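Local coordinates for putative LacI-family transcriptional regulator (Bacteroides fragilis, PDB 3GBV), which probably regulates transcription by binding DNA as a LacI-family repressor or activator, its periplasmic-binding-protein-like domain probably sensing a small effector molecule, at residues 94-99 against 267-272; 262-267 against 273-278. All coordinates share one frame; numbering follows the deposited sequence.

How the contacts relate
Both contacts lie at the same end of helix 254-270, on the flank of the lobe built on the parallel sheet that includes strand 97-100, and their centres are about 6 Å apart. Contact 1 is a small carbon-to-carbon touch at the surface, with no hydrogen bond, joining residues far apart in sequence: the last turn of the helix meets the entrance of strand 97-100. Contact 2 is partly buried and local, the chain folding back on the helix it has just left, and it adds a backbone hydrogen bond to its apolar packing. Asp267 belongs to both ranges but works only in contact 2. Ile98 ties the two together, its CD1 packing on Leu265 and Thr264.

Contact 1 of 2, residues 94-99 against 267-272; sequences GIPYIY and DHLIFR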
ATOM      1  N   GLY A  94      33.634  15.567  -7.020  1.00 35.23           N
ATOM      2  CA  GLY A  94      32.965  15.892  -5.773  1.00 34.03           C
ATOM      3  C   GLY A  94      31.488  16.193  -5.978  1.00 32.87           C
ATOM      4  O   GLY A  94      30.887  16.939  -5.201  1.00 32.35           O
ATOM      5  N   ILE A  95      30.900  15.617  -7.023  1.00 31.17           N
ATOM      6  CA  ILE A  95      29.481  15.826  -7.309  1.00 32.51           C
ATOM      7  C   ILE A  95      28.678  14.659  -6.740  1.00 32.47           C
ATOM      8  O   ILE A  95      28.718  13.546  -7.268  1.00 33.35           O
ATOM      9  CB  ILE A  95      29.224  15.931  -8.837  1.00 32.42           C
ATOM     10  CG1 ILE A  95      30.043  17.084  -9.424  1.00 32.71           C
ATOM     11  CG2 ILE A  95      27.753  16.162  -9.107  1.00 31.24           C
ATOM     12  CD1 ILE A  95      29.954  17.216 -10.926  1.00 33.26           C
ATOM     13  N   PRO A  96      27.944  14.896  -5.645  1.00 32.35           N
ATOM     14  CA  PRO A  96      27.142  13.838  -5.028  1.00 32.21           C
ATOM     15  C   PRO A  96      26.064  13.311  -5.970  1.00 32.93           C
ATOM     16  O   PRO A  96      25.446  14.079  -6.713  1.00 30.77           O
ATOM     17  CB  PRO A  96      26.536  14.534  -3.816  1.00 32.77           C
ATOM     18  CG  PRO A  96      26.339  15.943  -4.327  1.00 32.69           C
ATOM     19  CD  PRO A  96      27.660  16.201  -5.019  1.00 32.89           C
ATOM     20  N   TYR A  97      25.839  12.002  -5.936  1.00 32.69           N
ATOM     21  CA  TYR A  97      24.819  11.407  -6.779  1.00 33.47           C
ATOM     22  C   TYR A  97      23.934  10.404  -6.048  1.00 33.46           C
ATOM     23  O   TYR A  97      24.360   9.730  -5.102  1.00 32.40           O
ATOM     24  CB  TYR A  97      25.454  10.764  -8.013  1.00 32.47           C
ATOM     25  CG  TYR A  97      26.386   9.611  -7.741  1.00 33.68           C
ATOM     26  CD1 TYR A  97      25.911   8.302  -7.695  1.00 31.99           C
ATOM     27  CD2 TYR A  97      27.765   9.817  -7.619  1.00 34.05           C
ATOM     28  CE1 TYR A  97      26.783   7.228  -7.548  1.00 31.72           C
ATOM     29  CE2 TYR A  97      28.646   8.745  -7.467  1.00 31.77           C
ATOM     30  CZ  TYR A  97      28.149   7.458  -7.440  1.00 31.35           C
ATOM     31  OH  TYR A  97      29.022   6.399  -7.336  1.00 32.92           O
ATOM     32  N   ILE A  98      22.691  10.325  -6.505  1.00 32.56           N
ATOM     33  CA  ILE A  98      21.699   9.446  -5.919  1.00 32.79           C
ATOM     34  C   ILE A  98      21.214   8.376  -6.895  1.00 31.87           C
ATOM     35  O   ILE A  98      20.907   8.669  -8.052  1.00 30.81           O
ATOM     36  CB  ILE A  98      20.468  10.261  -5.448  1.00 33.05           C
ATOM     37  CG1 ILE A  98      20.881  11.213  -4.322  1.00 32.19           C
ATOM     38  CG2 ILE A  98      19.345   9.320  -5.011  1.00 32.18           C
ATOM     39  CD1 ILE A  98      19.791  12.145  -3.893  1.00 32.07           C
ATOM     40  N   TYR A  99      21.158   7.135  -6.426  1.00 29.99           N
ATOM     41  CA  TYR A  99      20.654   6.056  -7.257  1.00 30.35           C
ATOM     42  C   TYR A  99      19.178   5.848  -6.957  1.00 29.82           C
ATOM     43  O   TYR A  99      18.732   5.954  -5.813  1.00 26.93           O
ATOM     44  CB  TYR A  99      21.365   4.723  -6.985  1.00 32.42           C
ATOM     45  CG  TYR A  99      22.775   4.588  -7.532  1.00 33.78           C
ATOM     46  CD1 TYR A  99      23.139   5.158  -8.760  1.00 33.67           C
ATOM     47  CD2 TYR A  99      23.728   3.841  -6.842  1.00 32.82           C
ATOM     48  CE1 TYR A  99      24.424   4.983  -9.280  1.00 34.39           C
ATOM     49  CE2 TYR A  99      25.011   3.659  -7.354  1.00 35.17           C
ATOM     50  CZ  TYR A  99      25.355   4.230  -8.568  1.00 34.17           C
ATOM     51  OH  TYR A  99      26.630   4.054  -9.061  1.00 35.45           O
ATOM     52  N   ASP A 267      18.492  19.089   0.982  1.00 40.25           N
ATOM     53  CA  ASP A 267      18.955  19.196   2.353  1.00 43.39           C
ATOM     54  C   ASP A 267      20.396  18.760   2.581  1.00 42.92           C
ATOM     55  O   ASP A 267      20.950  18.993   3.651  1.00 43.24           O
ATOM     56  CB  ASP A 267      17.985  18.491   3.316  1.00 46.13           C
ATOM     57  CG  ASP A 267      17.603  17.118   2.860  1.00 48.08           C
ATOM     58  OD1 ASP A 267      16.632  16.562   3.425  1.00 48.23           O
ATOM     59  OD2 ASP A 267      18.276  16.595   1.946  1.00 51.83           O
ATOM     60  N   HIS A 268      21.017  18.153   1.578  1.00 41.71           N
ATOM     61  CA  HIS A 268      22.409  17.754   1.717  1.00 41.07           C
ATOM     62  C   HIS A 268      23.306  18.896   1.266  1.00 42.75           C
ATOM     63  O   HIS A 268      24.259  19.262   1.950  1.00 43.45           O
ATOM     64  CB  HIS A 268      22.721  16.523   0.871  1.00 39.25           C
ATOM     65  CG  HIS A 268      24.178  16.181   0.825  1.00 37.84           C
ATOM     66  ND1 HIS A 268      24.889  15.799   1.943  1.00 38.55           N
ATOM     67  CD2 HIS A 268      25.061  16.170  -0.202  1.00 37.27           C
ATOM     68  CE1 HIS A 268      26.146  15.568   1.608  1.00 35.81           C
ATOM     69  NE2 HIS A 268      26.276  15.786   0.313  1.00 36.04           N
ATOM     70  N   LEU A 269      22.986  19.454   0.104  1.00 44.87           N
ATOM     71  CA  LEU A 269      23.755  20.546  -0.479  1.00 45.60           C
ATOM     72  C   LEU A 269      23.356  21.903   0.081  1.00 46.77           C
ATOM     73  O   LEU A 269      24.213  22.718   0.409  1.00 47.37           O
ATOM     74  CB  LEU A 269      23.580  20.547  -2.002  1.00 44.67           C
ATOM     75  CG  LEU A 269      24.107  19.300  -2.728  1.00 45.05           C
ATOM     76  CD1 LEU A 269      23.516  19.211  -4.134  1.00 45.43           C
ATOM     77  CD2 LEU A 269      25.625  19.343  -2.775  1.00 42.46           C
ATOM     78  N   ILE A 270      22.051  22.135   0.200  1.00 48.45           N
ATOM     79  CA  ILE A 270      21.538  23.405   0.702  1.00 49.34           C
ATOM     80  C   ILE A 270      21.422  23.472   2.225  1.00 50.97           C
ATOM     81  O   ILE A 270      22.012  24.344   2.855  1.00 52.42           O
ATOM     82  CB  ILE A 270      20.151  23.725   0.089  1.00 48.44           C
ATOM     83  CG1 ILE A 270      20.215  23.610  -1.440  1.00 47.69           C
ATOM     84  CG2 ILE A 270      19.720  25.135   0.487  1.00 48.68           C
ATOM     85  CD1 ILE A 270      18.888  23.860  -2.144  1.00 45.29           C
ATOM     86  N   PHE A 271      20.668  22.553   2.816  1.00 52.05           N
ATOM     87  CA  PHE A 271      20.476  22.536   4.265  1.00 52.62           C
ATOM     88  C   PHE A 271      21.617  21.896   5.047  1.00 52.84           C
ATOM     89  O   PHE A 271      21.542  21.788   6.270  1.00 51.87           O
ATOM     90  CB  PHE A 271      19.174  21.814   4.612  1.00 52.99           C
ATOM     91  CG  PHE A 271      17.940  22.571   4.225  1.00 54.27           C
ATOM     92  CD1 PHE A 271      17.113  23.114   5.202  1.00 55.41           C
ATOM     93  CD2 PHE A 271      17.610  22.760   2.886  1.00 53.76           C
ATOM     94  CE1 PHE A 271      15.972  23.838   4.853  1.00 54.24           C
ATOM     95  CE2 PHE A 271      16.473  23.482   2.529  1.00 53.71           C
ATOM     96  CZ  PHE A 271      15.655  24.020   3.517  1.00 53.90           C
ATOM     97  N   ARG A 272      22.664  21.469   4.346  1.00 53.59           N
ATOM     98  CA  ARG A 272      23.810  20.836   4.993  1.00 55.19           C
ATOM     99  C   ARG A 272      23.339  19.808   6.031  1.00 55.73           C
ATOM    100  O   ARG A 272      23.879  19.735   7.133  1.00 56.72           O
ATOM    101  CB  ARG A 272      24.687  21.898   5.677  1.00 55.57           C
ATOM    102  CG  ARG A 272      25.306  22.944   4.745  1.00 56.95           C
ATOM    103  CD  ARG A 272      26.276  22.310   3.757  1.00 57.67           C
ATOM    104  NE  ARG A 272      26.984  23.279   2.917  1.00 58.47           N
ATOM    105  CZ  ARG A 272      27.922  24.117   3.352  1.00 58.02           C
ATOM    106  NH1 ARG A 272      28.275  24.128   4.628  1.00 60.05           N
ATOM    107  NH2 ARG A 272      28.533  24.927   2.503  1.00 58.58           N
TER
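In the Rossmann-like lobe of this periplasmic-binding-protein fold, the last turn of helix 254-270 leans on the run-in to strand 97-100, where Pro96 meets Leu269 and His268. The touch is small, burying 98 Å² in all, and no hydrogen bond crosses it. CG of Pro96 stands 3.8 Å from CD2 of Leu269, one methyl of the leucine fork meeting the outer corner of the proline ring as the two side chains cross obliquely. Leu269 has its CG anti to the carbonyl carbon (chi1 -63°), which directs the fork toward the proline. His268 comes to the same ring with a carbon, its CD2 lying 4.2 Å from CB of Pro96 in a looser contact. With CG anti to the backbone N (chi1 172°), the imidazole reaches across from the helix, and it also rests on Leu110. Even the nearest CA atoms, those of Pro96 and Leu269, are 8.8 Å apart, so side chains alone bridge the gap. Upstream, a Schellman motif at Gly94 ends helix 84-93 and releases the chain toward the strand. Strand 97-100 lies between strands 72-75 and 111-114; its side chains alternate, Ile98 facing helix 254-270, where it also meets Ser261, and Tyr97 and Tyr99 packing on helix 84-93 at the other face.

Contact 2 of 2, residues 262-267 against 273-278; sequences IKTLCD and KEVACT
The carbonyl oxygen of Asp267 receives the backbone N-H of Lys273, a hydrogen bond of 159° at N-H...O whose refined length, 2.5 Å from N to O, is doubtfully short. It marks where the returning chain meets the helix, past the wider pi-type turn at 267-270 and the positive phi of Arg272. The Lys273 side chain crosses that of Asp267 at about a right angle, its CD only 3.4 Å from CB of Asp267, a tight approach that, like the bond, may reflect imprecise placement. The lysine chain then bends at the last torsion, and NZ of Lys273 ends 6.2 Å from OD1 of Asp267. OD1 of Asp267 instead has a weak salt bridge with NZ of Lys263 at 3.3 Å, one turn back in the helix. Two residues beyond Lys273, Val275 turns its branch inward: CG1 lies 3.8 Å from CG2 of Thr264 and also touches OD2 of Asp267. A chi1 of -56° sets OG1 of Thr264 beside the backbone N and CG2 anti to it, offering the methyl to the valine while OG1 bonds to Asn260 O within the helix. On the sheet side, Thr264 packs on Ala111 and Phe113 of strand 111-114, and the loop runs on past Leu110 to join the sheet edge as strand 278-280.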
ATOM      1  N   ILE A 262      15.307  14.511  -5.044  1.00 33.47           N
ATOM      2  CA  ILE A 262      15.559  15.949  -5.066  1.00 34.20           C
ATOM      3  C   ILE A 262      15.610  16.516  -3.655  1.00 34.49           C
ATOM      4  O   ILE A 262      16.463  17.350  -3.335  1.00 33.32           O
ATOM      5  CB  ILE A 262      14.461  16.694  -5.845  1.00 34.19           C
ATOM      6  CG1 ILE A 262      14.318  16.105  -7.250  1.00 33.17           C
ATOM      7  CG2 ILE A 262      14.808  18.176  -5.924  1.00 35.76           C
ATOM      8  CD1 ILE A 262      15.545  16.277  -8.122  1.00 33.44           C
ATOM      9  N   LYS A 263      14.686  16.069  -2.812  1.00 34.82           N
ATOM     10  CA  LYS A 263      14.644  16.525  -1.426  1.00 34.74           C
ATOM     11  C   LYS A 263      15.983  16.219  -0.746  1.00 34.32           C
ATOM     12  O   LYS A 263      16.567  17.083  -0.086  1.00 32.67           O
ATOM     13  CB  LYS A 263      13.512  15.822  -0.674  1.00 35.54           C
ATOM     14  CG  LYS A 263      13.385  16.244   0.787  1.00 37.77           C
ATOM     15  CD  LYS A 263      12.309  15.443   1.498  1.00 40.38           C
ATOM     16  CE  LYS A 263      12.173  15.859   2.954  1.00 42.73           C
ATOM     17  NZ  LYS A 263      13.457  15.704   3.693  1.00 44.40           N
ATOM     18  N   THR A 264      16.458  14.986  -0.922  1.00 32.71           N
ATOM     19  CA  THR A 264      17.724  14.550  -0.338  1.00 33.00           C
ATOM     20  C   THR A 264      18.890  15.416  -0.816  1.00 33.55           C
ATOM     21  O   THR A 264      19.782  15.746  -0.043  1.00 33.52           O
ATOM     22  CB  THR A 264      18.032  13.086  -0.698  1.00 32.17           C
ATOM     23  OG1 THR A 264      16.947  12.238  -0.279  1.00 28.97           O
ATOM     24  CG2 THR A 264      19.318  12.643  -0.010  1.00 32.20           C
ATOM     25  N   LEU A 265      18.885  15.775  -2.092  1.00 33.01           N
ATOM     26  CA  LEU A 265      19.943  16.610  -2.639  1.00 33.27           C
ATOM     27  C   LEU A 265      19.873  18.014  -2.044  1.00 34.31           C
ATOM     28  O   LEU A 265      20.901  18.618  -1.734  1.00 33.84           O
ATOM     29  CB  LEU A 265      19.828  16.682  -4.164  1.00 28.91           C
ATOM     30  CG  LEU A 265      20.213  15.396  -4.891  1.00 27.33           C
ATOM     31  CD1 LEU A 265      19.999  15.542  -6.402  1.00 27.11           C
ATOM     32  CD2 LEU A 265      21.669  15.082  -4.592  1.00 24.01           C
ATOM     33  N   CYS A 266      18.656  18.525  -1.885  1.00 35.57           N
ATOM     34  CA  CYS A 266      18.456  19.854  -1.327  1.00 37.89           C
ATOM     35  C   CYS A 266      18.978  19.944   0.095  1.00 39.18           C
ATOM     36  O   CYS A 266      19.833  20.771   0.391  1.00 40.14           O
ATOM     37  CB  CYS A 266      16.973  20.241  -1.342  1.00 36.09           C
ATOM     38  SG  CYS A 266      16.331  20.679  -2.971  1.00 38.04           S
ATOM     39  N   ASP A 267      18.492  19.089   0.982  1.00 40.25           N
ATOM     40  CA  ASP A 267      18.955  19.196   2.353  1.00 43.39           C
ATOM     41  C   ASP A 267      20.396  18.760   2.581  1.00 42.92           C
ATOM     42  O   ASP A 267      20.950  18.993   3.651  1.00 43.24           O
ATOM     43  CB  ASP A 267      17.985  18.491   3.316  1.00 46.13           C
ATOM     44  CG  ASP A 267      17.603  17.118   2.860  1.00 48.08           C
ATOM     45  OD1 ASP A 267      16.632  16.562   3.425  1.00 48.23           O
ATOM     46  OD2 ASP A 267      18.276  16.595   1.946  1.00 51.83           O
ATOM     47  N   LYS A 273      22.328  19.021   5.677  1.00 55.57           N
ATOM     48  CA  LYS A 273      21.789  18.004   6.579  1.00 55.12           C
ATOM     49  C   LYS A 273      22.403  16.628   6.360  1.00 54.62           C
ATOM     50  O   LYS A 273      23.076  16.374   5.361  1.00 54.30           O
ATOM     51  CB  LYS A 273      20.275  17.872   6.404  1.00 55.60           C
ATOM     52  CG  LYS A 273      19.428  18.965   7.016  1.00 56.13           C
ATOM     53  CD  LYS A 273      17.962  18.698   6.697  1.00 57.43           C
ATOM     54  CE  LYS A 273      17.032  19.716   7.341  1.00 58.12           C
ATOM     55  NZ  LYS A 273      17.041  19.619   8.832  1.00 60.98           N
ATOM     56  N   GLU A 274      22.147  15.737   7.311  1.00 54.55           N
ATOM     57  CA  GLU A 274      22.627  14.362   7.255  1.00 53.85           C
ATOM     58  C   GLU A 274      21.531  13.603   6.505  1.00 52.37           C
ATOM     59  O   GLU A 274      20.353  13.944   6.632  1.00 52.48           O
ATOM     60  CB  GLU A 274      22.763  13.808   8.677  1.00 55.45           C
ATOM     61  CG  GLU A 274      23.810  12.725   8.848  1.00 57.39           C
ATOM     62  CD  GLU A 274      25.221  13.257   8.679  1.00 59.18           C
ATOM     63  OE1 GLU A 274      25.566  14.255   9.345  1.00 59.73           O
ATOM     64  OE2 GLU A 274      25.990  12.675   7.886  1.00 60.88           O
ATOM     65  N   VAL A 275      21.903  12.597   5.716  1.00 49.94           N
ATOM     66  CA  VAL A 275      20.909  11.819   4.971  1.00 48.10           C
ATOM     67  C   VAL A 275      21.242  10.323   4.930  1.00 47.15           C
ATOM     68  O   VAL A 275      22.405   9.938   4.796  1.00 47.54           O
ATOM     69  CB  VAL A 275      20.754  12.338   3.514  1.00 46.87           C
ATOM     70  CG1 VAL A 275      20.274  13.779   3.520  1.00 46.00           C
ATOM     71  CG2 VAL A 275      22.070  12.219   2.771  1.00 46.30           C
ATOM     72  N   ALA A 276      20.215   9.484   5.045  1.00 46.07           N
ATOM     73  CA  ALA A 276      20.398   8.032   5.022  1.00 44.53           C
ATOM     74  C   ALA A 276      20.741   7.571   3.611  1.00 44.25           C
ATOM     75  O   ALA A 276      20.191   8.076   2.636  1.00 44.28           O
ATOM     76  CB  ALA A 276      19.132   7.338   5.501  1.00 43.14           C
ATOM     77  N   CYS A 277      21.651   6.613   3.500  1.00 43.50           N
ATOM     78  CA  CYS A 277      22.039   6.118   2.193  1.00 44.69           C
ATOM     79  C   CYS A 277      20.980   5.196   1.591  1.00 43.29           C
ATOM     80  O   CYS A 277      20.605   5.361   0.436  1.00 42.98           O
ATOM     81  CB  CYS A 277      23.374   5.379   2.268  1.00 44.74           C
ATOM     82  SG  CYS A 277      24.011   4.930   0.633  1.00 51.01           S
ATOM     83  N   THR A 278      20.496   4.233   2.369  1.00 42.00           N
ATOM     84  CA  THR A 278      19.494   3.305   1.860  1.00 40.63           C
ATOM     85  C   THR A 278      18.072   3.663   2.271  1.00 38.09           C
ATOM     86  O   THR A 278      17.754   3.767   3.456  1.00 36.12           O
ATOM     87  CB  THR A 278      19.780   1.863   2.316  1.00 42.47           C
ATOM     88  OG1 THR A 278      19.694   1.790   3.745  1.00 45.95           O
ATOM     89  CG2 THR A 278      21.169   1.433   1.863  1.00 41.02           C
TER